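Local structure of rubber oxygenase (Streptomyces sp., 5O1L) at residues A[61-66]-A[197-202]; A[153-158]-A[203-208]. The protein cleaves the double bonds of poly(cis-1,4-isoprene) in natural and synthetic rubber by adding dioxygen, using a non-covalently bound b-type heme. One frame throughout, in Å; residues are numbered along the deposited sequence.

How the contacts relate
Starting from the N terminus, the chain reaches 61-66 on helix 59-68, then 153-158 at the end of helix 146-154, then 197-202 and 203-208 in succession on and just past helix 187-204. Contact 1 closes a loop of 130 intervening residues and contact 2 one of 44; because the segments alternate, the two closures cross. Helix 187-204 is the common element: its C-terminal half packs against helix 59-68 while presenting the axial histidine to the heme, and the 3-10 segment and N-cap serine just beyond it meet the end of helix 146-154 and the residue that follows. The centres lie 12 Å apart, and A64 CB of contact 1 touches H203 CD2 of contact 2 at 3.7 Å.

Contact 1: A[61-66]-A[197-202]; sequences PVLAAV and VHAAVR. With HEM (protoporphyrin IX containing Fe), chain C.
L63 of helix 59-68 meets A199 and A200 on one flank of helix 187-204, and the second segment shows how one helix can serve a cofactor and a neighbouring helix at once. V197 begins on the heme-facing flank: its CG1, anti to the backbone N (chi1 172°), rests 3.7 Å from the methine carbon CHA of the porphyrin. H198 supplies the protein's axial ligand, with NE2 2.0 Å from the heme iron. Its CB bond points away from 61-66, and CG, anti to the carbonyl carbon (chi1 -75°), carries NE2 to the metal; a second ligand, from outside the two segments, also binds the iron. This proximal histidine on a helix beside the heme fits the all-helical, globin-related catalytic domain of the Lcp family. A199 turns to the other flank, where its CB meets L63 CB at 3.8 Å and L63 CG at 3.9 Å. Here the two helices are joined by apolar packing without a hydrogen bond between the segments. A200 follows, its backbone N 4.0 Å from L63 CB and its CA 5.5 Å from that of L63, a close approach consistent with alanine at both 199 and 200. V201 returns to the heme, laying CG1 3.9 Å from the methyl CMD. R202 ends the segment: its NH1 forms a salt bridge with D60, adding a charged tie to helix 59-68, while NH2 is hydrogen-bonded to I222 O.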
loop_
_atom_site.group_PDB
_atom_site.type_symbol
_atom_site.label_atom_id
_atom_site.label_comp_id
_atom_site.label_asym_id
_atom_site.label_seq_id
_atom_site.Cartn_x
_atom_site.Cartn_y
_atom_site.Cartn_z
ATOM N N PRO A 61 -7.955 -11.376 -18.736
ATOM C CA PRO A 61 -8.384 -12.582 -19.492
ATOM C C PRO A 61 -7.490 -13.786 -19.238
ATOM O O PRO A 61 -7.991 -14.925 -19.264
ATOM C CB PRO A 61 -8.300 -12.135 -20.947
ATOM C CG PRO A 61 -7.542 -10.843 -20.963
ATOM C CD PRO A 61 -7.634 -10.227 -19.624
ATOM N N VAL A 62 -6.211 -13.554 -18.992
ATOM C CA VAL A 62 -5.286 -14.642 -18.696
ATOM C C VAL A 62 -5.655 -15.333 -17.412
ATOM O O VAL A 62 -5.742 -16.600 -17.328
ATOM C CB VAL A 62 -3.824 -14.191 -18.735
ATOM C CG1 VAL A 62 -2.925 -15.343 -18.279
ATOM C CG2 VAL A 62 -3.473 -13.701 -20.166
ATOM N N LEU A 63 -5.853 -14.579 -16.341
ATOM C CA LEU A 63 -6.206 -15.162 -15.079
ATOM C C LEU A 63 -7.561 -15.829 -15.061
ATOM O O LEU A 63 -7.733 -16.859 -14.411
ATOM C CB LEU A 63 -6.030 -14.169 -13.917
ATOM C CG LEU A 63 -4.639 -14.197 -13.283
ATOM C CD1 LEU A 63 -4.282 -15.516 -12.602
ATOM C CD2 LEU A 63 -3.586 -13.808 -14.277
ATOM N N ALA A 64 -8.510 -15.277 -15.826
ATOM C CA ALA A 64 -9.823 -15.863 -15.925
ATOM C C ALA A 64 -9.648 -17.256 -16.563
ATOM O O ALA A 64 -10.254 -18.203 -16.055
ATOM C CB ALA A 64 -10.723 -14.990 -16.781
ATOM N N ALA A 65 -8.821 -17.369 -17.585
ATOM C CA ALA A 65 -8.594 -18.659 -18.298
ATOM C C ALA A 65 -7.883 -19.651 -17.407
ATOM O O ALA A 65 -8.321 -20.821 -17.291
ATOM C CB ALA A 65 -7.835 -18.456 -19.564
ATOM N N VAL A 66 -6.855 -19.206 -16.683
ATOM C CA VAL A 66 -6.153 -20.052 -15.737
ATOM C C VAL A 66 -7.093 -20.615 -14.668
ATOM O O VAL A 66 -7.099 -21.839 -14.404
ATOM C CB VAL A 66 -4.936 -19.308 -15.136
ATOM C CG1 VAL A 66 -4.325 -20.080 -13.974
ATOM C CG2 VAL A 66 -3.923 -19.029 -16.259
ATOM N N VAL A 197 -2.878 -11.793 -8.677
ATOM C CA VAL A 197 -3.868 -11.909 -7.610
ATOM C C VAL A 197 -5.038 -10.967 -7.907
ATOM O O VAL A 197 -6.220 -11.347 -7.867
ATOM C CB VAL A 197 -3.319 -11.668 -6.212
ATOM C CG1 VAL A 197 -4.445 -11.608 -5.195
ATOM C CG2 VAL A 197 -2.327 -12.738 -5.877
ATOM N N HIS A 198 -4.756 -9.670 -8.181
ATOM C CA HIS A 198 -5.820 -8.749 -8.415
ATOM C C HIS A 198 -6.661 -9.216 -9.619
ATOM O O HIS A 198 -7.869 -9.063 -9.563
ATOM C CB HIS A 198 -5.224 -7.340 -8.642
ATOM C CG HIS A 198 -4.739 -6.658 -7.400
ATOM N ND1 HIS A 198 -3.891 -5.572 -7.473
ATOM C CD2 HIS A 198 -5.039 -6.842 -6.080
ATOM C CE1 HIS A 198 -3.684 -5.153 -6.227
ATOM N NE2 HIS A 198 -4.335 -5.896 -5.356
ATOM N N ALA A 199 -6.039 -9.680 -10.681
ATOM C CA ALA A 199 -6.751 -10.146 -11.838
ATOM C C ALA A 199 -7.668 -11.346 -11.495
ATOM O O ALA A 199 -8.816 -11.416 -11.969
ATOM C CB ALA A 199 -5.769 -10.457 -12.934
ATOM N N ALA A 200 -7.191 -12.232 -10.664
ATOM C CA ALA A 200 -8.013 -13.338 -10.184
ATOM C C ALA A 200 -9.208 -12.829 -9.415
ATOM O O ALA A 200 -10.321 -13.305 -9.648
ATOM C CB ALA A 200 -7.199 -14.244 -9.295
ATOM N N VAL A 201 -9.002 -11.871 -8.516
ATOM C CA VAL A 201 -10.083 -11.261 -7.758
ATOM C C VAL A 201 -11.154 -10.664 -8.627
ATOM O O VAL A 201 -12.339 -10.722 -8.289
ATOM C CB VAL A 201 -9.525 -10.256 -6.732
ATOM C CG1 VAL A 201 -10.623 -9.461 -6.030
ATOM C CG2 VAL A 201 -8.690 -11.041 -5.700
ATOM N N ARG A 202 -10.755 -10.066 -9.735
ATOM C CA ARG A 202 -11.712 -9.437 -10.653
ATOM C C ARG A 202 -12.619 -10.495 -11.276
ATOM O O ARG A 202 -13.760 -10.211 -11.616
ATOM C CB ARG A 202 -10.999 -8.636 -11.714
ATOM C CG ARG A 202 -10.278 -7.423 -11.175
ATOM C CD ARG A 202 -9.876 -6.494 -12.303
ATOM N NE ARG A 202 -8.959 -5.479 -11.788
ATOM C CZ ARG A 202 -7.650 -5.621 -11.829
ATOM N NH1 ARG A 202 -7.000 -6.629 -12.421
ATOM N NH2 ARG A 202 -6.908 -4.691 -11.159
HETATM C CHA HEM C . -4.192 -8.817 -2.807
HETATM C CHB HEM C . -1.190 -5.139 -2.868
HETATM C CHC HEM C . -4.737 -2.268 -4.314
HETATM C CHD HEM C . -7.851 -5.725 -3.245
HETATM C C1A HEM C . -3.097 -8.030 -2.771
HETATM C C2A HEM C . -1.792 -8.565 -2.457
HETATM C C3A HEM C . -0.954 -7.520 -2.433
HETATM C C4A HEM C . -1.667 -6.374 -2.770
HETATM C CMA HEM C . 0.515 -7.623 -2.102
HETATM C CAA HEM C . -1.404 -10.036 -2.169
HETATM C CBA HEM C . -1.684 -10.367 -0.690
HETATM C CGA HEM C . -0.927 -11.586 -0.305
HETATM O O1A HEM C . -1.464 -12.633 -0.684
HETATM O O2A HEM C . 0.189 -11.476 0.337
HETATM C C1B HEM C . -1.898 -4.027 -3.311
HETATM C C2B HEM C . -1.287 -2.755 -3.490
HETATM C C3B HEM C . -2.226 -1.925 -3.917
HETATM C C4B HEM C . -3.472 -2.674 -3.976
HETATM C CMB HEM C . 0.168 -2.397 -3.269
HETATM C CAB HEM C . -2.257 -0.554 -4.360
HETATM C CBB HEM C . -1.151 0.349 -4.440
HETATM C C1C HEM C . -5.928 -2.962 -4.155
HETATM C C2C HEM C . -7.223 -2.313 -4.252
HETATM C C3C HEM C . -8.079 -3.326 -3.967
HETATM C C4C HEM C . -7.281 -4.492 -3.633
HETATM C CMC HEM C . -7.498 -0.907 -4.699
HETATM C CAC HEM C . -9.547 -3.259 -3.904
HETATM C CBC HEM C . -10.421 -2.248 -4.292
HETATM C C1D HEM C . -7.113 -6.859 -3.023
HETATM C C2D HEM C . -7.707 -8.187 -2.768
HETATM C C3D HEM C . -6.710 -9.056 -2.642
HETATM C C4D HEM C . -5.481 -8.290 -2.859
HETATM C CMD HEM C . -9.167 -8.386 -2.606
HETATM C CAD HEM C . -6.820 -10.568 -2.328
HETATM C CBD HEM C . -6.885 -10.709 -0.812
HETATM C CGD HEM C . -7.072 -12.191 -0.470
HETATM O O1D HEM C . -6.164 -12.736 0.197
HETATM O O2D HEM C . -8.076 -12.868 -0.824
HETATM N NA HEM C . -3.001 -6.693 -2.992
HETATM N NB HEM C . -3.202 -3.895 -3.590
HETATM N NC HEM C . -5.953 -4.267 -3.751
HETATM N ND HEM C . -5.769 -6.990 -3.149
HETATM FE FE HEM C . -4.496 -5.473 -3.399
#

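Contact 2: A[153-158]-A[203-208]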
loop_
_atom_site.group_PDB
_atom_site.type_symbol
_atom_site.label_atom_id
_atom_site.label_comp_id
_atom_site.label_asym_id
_atom_site.label_seq_id
_atom_site.Cartn_x
_atom_site.Cartn_y
_atom_site.Cartn_z
ATOM N N TYR A 153 -12.746 -7.806 2.683
ATOM C CA TYR A 153 -13.685 -8.477 3.599
ATOM C C TYR A 153 -14.362 -9.632 2.901
ATOM O O TYR A 153 -14.538 -10.690 3.500
ATOM C CB TYR A 153 -14.727 -7.504 4.095
ATOM C CG TYR A 153 -15.689 -8.065 5.150
ATOM C CD1 TYR A 153 -15.445 -7.933 6.490
ATOM C CD2 TYR A 153 -16.860 -8.655 4.742
ATOM C CE1 TYR A 153 -16.325 -8.453 7.430
ATOM C CE2 TYR A 153 -17.754 -9.191 5.665
ATOM C CZ TYR A 153 -17.468 -9.085 6.965
ATOM O OH TYR A 153 -18.397 -9.636 7.833
ATOM N N TYR A 154 -14.825 -9.435 1.679
ATOM C CA TYR A 154 -15.586 -10.473 0.942
ATOM C C TYR A 154 -14.763 -11.434 0.132
ATOM O O TYR A 154 -15.315 -12.396 -0.394
ATOM C CB TYR A 154 -16.672 -9.839 0.052
ATOM C CG TYR A 154 -17.724 -9.116 0.846
ATOM C CD1 TYR A 154 -18.557 -9.846 1.736
ATOM C CD2 TYR A 154 -17.967 -7.791 0.665
ATOM C CE1 TYR A 154 -19.517 -9.195 2.469
ATOM C CE2 TYR A 154 -18.919 -7.130 1.386
ATOM C CZ TYR A 154 -19.744 -7.872 2.259
ATOM O OH TYR A 154 -20.665 -7.203 2.995
ATOM N N SER A 155 -13.437 -11.272 0.048
ATOM C CA SER A 155 -12.594 -12.218 -0.745
ATOM C C SER A 155 -12.493 -13.576 -0.050
ATOM O O SER A 155 -12.299 -13.609 1.147
ATOM C CB SER A 155 -11.206 -11.623 -0.964
ATOM O OG SER A 155 -11.325 -10.909 -2.127
ATOM N N LYS A 156 -12.659 -14.663 -0.817
ATOM C CA LYS A 156 -12.905 -16.003 -0.256
ATOM C C LYS A 156 -11.825 -17.055 -0.459
ATOM O O LYS A 156 -11.693 -17.957 0.392
ATOM C CB LYS A 156 -14.267 -16.547 -0.769
ATOM C CG LYS A 156 -15.481 -15.840 -0.190
ATOM C CD LYS A 156 -15.499 -15.955 1.345
ATOM C CE LYS A 156 -16.160 -14.779 2.045
ATOM N NZ LYS A 156 -15.298 -14.200 3.123
ATOM N N GLY A 157 -11.067 -16.950 -1.555
ATOM C CA GLY A 157 -10.189 -18.050 -2.007
ATOM C C GLY A 157 -8.737 -18.015 -1.561
ATOM O O GLY A 157 -7.956 -18.845 -2.025
ATOM N N GLY A 158 -8.391 -17.049 -0.691
ATOM C CA GLY A 158 -7.048 -16.923 -0.096
ATOM C C GLY A 158 -7.002 -17.412 1.348
ATOM O O GLY A 158 -7.459 -18.524 1.642
ATOM N N HIS A 203 -12.092 -11.700 -11.465
ATOM C CA HIS A 203 -12.916 -12.804 -11.960
ATOM C C HIS A 203 -13.789 -13.397 -10.843
ATOM O O HIS A 203 -14.950 -13.791 -11.083
ATOM C CB HIS A 203 -11.995 -13.827 -12.570
ATOM C CG HIS A 203 -12.699 -14.947 -13.285
ATOM N ND1 HIS A 203 -12.566 -16.263 -12.913
ATOM C CD2 HIS A 203 -13.539 -14.928 -14.347
ATOM C CE1 HIS A 203 -13.309 -17.015 -13.708
ATOM N NE2 HIS A 203 -13.933 -16.231 -14.566
ATOM N N LEU A 204 -13.301 -13.437 -9.616
ATOM C CA LEU A 204 -13.953 -14.115 -8.497
ATOM C C LEU A 204 -14.994 -13.298 -7.783
ATOM O O LEU A 204 -16.103 -13.793 -7.529
ATOM C CB LEU A 204 -12.920 -14.617 -7.476
ATOM C CG LEU A 204 -12.044 -15.680 -8.125
ATOM C CD1 LEU A 204 -10.854 -15.988 -7.245
ATOM C CD2 LEU A 204 -12.833 -16.962 -8.391
ATOM N N LEU A 205 -14.680 -12.054 -7.393
ATOM C CA LEU A 205 -15.569 -11.302 -6.525
ATOM C C LEU A 205 -16.962 -11.067 -7.149
ATOM O O LEU A 205 -17.919 -11.049 -6.376
ATOM C CB LEU A 205 -14.961 -9.971 -6.051
ATOM C CG LEU A 205 -14.198 -10.007 -4.763
ATOM C CD1 LEU A 205 -13.589 -8.619 -4.427
ATOM C CD2 LEU A 205 -14.965 -10.505 -3.533
ATOM N N PRO A 206 -17.048 -10.812 -8.483
ATOM C CA PRO A 206 -18.408 -10.622 -9.015
ATOM C C PRO A 206 -19.288 -11.853 -8.892
ATOM O O PRO A 206 -20.500 -11.727 -9.018
ATOM C CB PRO A 206 -18.160 -10.231 -10.459
ATOM C CG PRO A 206 -16.844 -9.537 -10.408
ATOM C CD PRO A 206 -16.063 -10.474 -9.533
ATOM N N GLN A 207 -18.685 -12.993 -8.615
ATOM C CA GLN A 207 -19.448 -14.230 -8.329
ATOM C C GLN A 207 -19.884 -14.321 -6.856
ATOM O O GLN A 207 -20.564 -15.297 -6.488
ATOM C CB GLN A 207 -18.650 -15.467 -8.818
ATOM C CG GLN A 207 -18.227 -15.404 -10.298
ATOM C CD GLN A 207 -17.417 -16.610 -10.772
ATOM O OE1 GLN A 207 -17.853 -17.747 -10.637
ATOM N NE2 GLN A 207 -16.219 -16.370 -11.332
ATOM N N SER A 208 -19.584 -13.334 -6.017
ATOM C CA SER A 208 -20.009 -13.285 -4.608
ATOM C C SER A 208 -21.218 -12.391 -4.482
ATOM O O SER A 208 -21.142 -11.210 -4.717
ATOM C CB SER A 208 -18.895 -12.725 -3.707
ATOM O OG SER A 208 -19.409 -12.112 -2.513
HETATM O O HOH W 1 -17.852 -13.327 -0.325
#
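L205 pushes its CD2 methyl against the end of helix 146-154, 3.7 Å from Y154 O and 4.0 Å from Y154 CB. The same methyl lies 3.9 Å from S155 OG; CD2 thus meets both residues, while CD1 faces S155 OG. A water reinforces this join: it donates to Y154 O at 2.7 Å and is hydrogen-bonded to S208 OG at 2.9 Å, bridging the two segments where no direct hydrogen bond connects them. One shell further out, the polar groups have fixed partners. S155, the first residue to leave helical geometry, turns its OG back to A151 O and also touches the heme. S208 occupies the N-cap position of helix 209-214, where OG bonds to W211 N. The CB of Y154 points to L205, while the ring, with CG anti to the carbonyl carbon (chi1 -64°), packs on A210, W211 and T214 of helix 209-214, its OH hydrogen-bonded to E299. Behind the leucine, Q207 NE2 reaches back to H203 O (2.9 Å), above the carbonyl plane, across the 3-10 turn. The link thus rests on leucine methyl packing plus one water, which gives Y154 O, near its helix end, a donor and ties it to the hydroxyl capping helix 209-214.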